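3-oxoacyl-(acyl-carrier protein) synthase II (Thermus thermophilus, PDB 1J3N) catalyses the condensation of an acyl group with malonyl-acyl-carrier protein to give 3-oxoacyl-acyl-carrier protein, the chain-lengthening reaction of each fatty acid elongation cycle. Local coordinates at the interface of chains A and B. Numbering follows the deposited sequence. Chains: chain A/B, 3-oxoacyl-(acyl-carrier protein) synthase II.

The interface of chains A and B. Residues chain A 138, 141-142, 154-156; chain B 159, 166, 261-262, 399.
B:His399 reaches into chain A and bonds firmly through ND1, while NE2 faces A:Asn138. ND1 donates to the backbone carbonyl O of A:Ser154 at 2.8 Å. The bond is nearly straight, 164° at the hydrogen. The acceptor lies close to the ring plane, but the donor sits above the carbonyl plane. NE2 lies 2.9 Å from the amide oxygen OD1 of A:Asn138. This pair would be a hydrogen bond if the ring is doubly protonated, or if the amide is flipped to put its nitrogen here. OD1 lies well out of the ring plane. The backbone O of A:Asn138 is at the ring edge, in plane, and bonds NE2 at most weakly. CG of A:Asn138 stands between its backbone N and carbonyl carbon (chi1 61°), which brings the amide to the ring. OG of A:Ser155 bonds the B:Asp166 carboxylate weakly, at 3.1 Å to OD2. A water links the backbone N of A:Ser154 to the carbonyl O of B:Ser261.

Apolar contacts fill in around these bonds. CB of A:Ala142 lies 3.9 Å from CE1 of B:His399, off the ring plane on the side away from OD1. The methyl CG2 of B:Thr159 packs on the backbone of A:Ser155 and A:Thr156. CB of A:Ser154 meets CB of B:Ala262 at 3.6 Å. An alanine at B:His399 would probably leave the A:Ser154 carbonyl without its donor and open a gap beside A:Ala142.

The patch lies in the homodimer interface of two thiolase-fold subunits. Chain A supplies loop residue A:Asn138, the first turn of helix 139-148 and loop 154-156. Chain B supplies the start of strand 399-406, the end of strand 253-262, helix 163-176 and the loop at B:Thr159.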
# COMPACT_ATOMS: atom_id res chain seq x y z
N ASN A 138 -0.28 -4.39 -6.07
CA ASN A 138 -1.60 -4.90 -5.74
C ASN A 138 -1.96 -6.23 -6.41
O ASN A 138 -3.05 -6.76 -6.19
CB ASN A 138 -2.66 -3.86 -6.11
CG ASN A 138 -2.64 -3.52 -7.60
OD1 ASN A 138 -3.54 -3.92 -8.35
ND2 ASN A 138 -1.62 -2.79 -8.02
N SER A 141 -2.52 -9.45 -3.87
CA SER A 141 -3.86 -9.48 -3.30
C SER A 141 -4.88 -9.85 -4.38
O SER A 141 -5.69 -10.76 -4.21
CB SER A 141 -4.23 -8.13 -2.71
OG SER A 141 -3.55 -7.91 -1.48
N ALA A 142 -4.80 -9.16 -5.52
CA ALA A 142 -5.70 -9.40 -6.64
C ALA A 142 -5.71 -10.84 -7.12
O ALA A 142 -6.77 -11.42 -7.35
CB ALA A 142 -5.34 -8.47 -7.80
N SER A 154 -10.17 -5.94 -1.04
CA SER A 154 -8.88 -6.42 -1.54
C SER A 154 -7.92 -5.24 -1.60
O SER A 154 -7.94 -4.46 -2.56
CB SER A 154 -9.05 -7.03 -2.93
OG SER A 154 -7.88 -7.70 -3.37
N SER A 155 -7.07 -5.10 -0.59
CA SER A 155 -6.14 -3.97 -0.55
C SER A 155 -4.67 -4.38 -0.48
O SER A 155 -4.33 -5.55 -0.29
CB SER A 155 -6.48 -3.03 0.61
OG SER A 155 -5.88 -1.76 0.41
N THR A 156 -3.80 -3.38 -0.62
CA THR A 156 -2.36 -3.60 -0.61
C THR A 156 -1.61 -2.44 0.02
O THR A 156 -1.81 -1.29 -0.35
CB THR A 156 -1.83 -3.76 -2.06
OG1 THR A 156 -2.44 -4.91 -2.68
CG2 THR A 156 -0.32 -3.92 -2.05
N THR B 159 -3.10 0.39 -4.72
CA THR B 159 -4.14 -0.46 -5.30
C THR B 159 -4.63 0.09 -6.63
O THR B 159 -5.83 0.25 -6.84
CB THR B 159 -5.36 -0.62 -4.35
OG1 THR B 159 -5.76 0.67 -3.86
CG2 THR B 159 -5.01 -1.52 -3.17
N ASP B 166 -8.93 4.31 -1.47
CA ASP B 166 -8.50 3.36 -0.46
C ASP B 166 -7.75 4.09 0.64
O ASP B 166 -8.00 3.85 1.82
CB ASP B 166 -7.59 2.31 -1.09
CG ASP B 166 -7.82 0.93 -0.52
OD1 ASP B 166 -7.97 0.79 0.71
OD2 ASP B 166 -7.84 -0.03 -1.32
N SER B 261 -14.48 -3.85 -2.36
CA SER B 261 -14.76 -5.20 -2.82
C SER B 261 -13.74 -5.55 -3.89
O SER B 261 -12.94 -4.71 -4.27
CB SER B 261 -16.16 -5.29 -3.42
OG SER B 261 -16.21 -4.58 -4.65
N ALA B 262 -13.79 -6.79 -4.36
CA ALA B 262 -12.87 -7.25 -5.40
C ALA B 262 -13.68 -7.97 -6.47
O ALA B 262 -14.55 -8.77 -6.14
CB ALA B 262 -11.84 -8.20 -4.80
N HIS B 399 -9.83 -4.20 -7.89
CA HIS B 399 -9.99 -3.53 -6.60
C HIS B 399 -11.04 -2.42 -6.75
O HIS B 399 -10.89 -1.54 -7.59
CB HIS B 399 -8.66 -2.89 -6.15
CG HIS B 399 -7.49 -3.81 -6.25
ND1 HIS B 399 -7.10 -4.64 -5.22
CD2 HIS B 399 -6.64 -4.06 -7.27
CE1 HIS B 399 -6.07 -5.37 -5.60
NE2 HIS B 399 -5.77 -5.04 -6.84
O HOH W 1 -11.04 -3.68 -2.32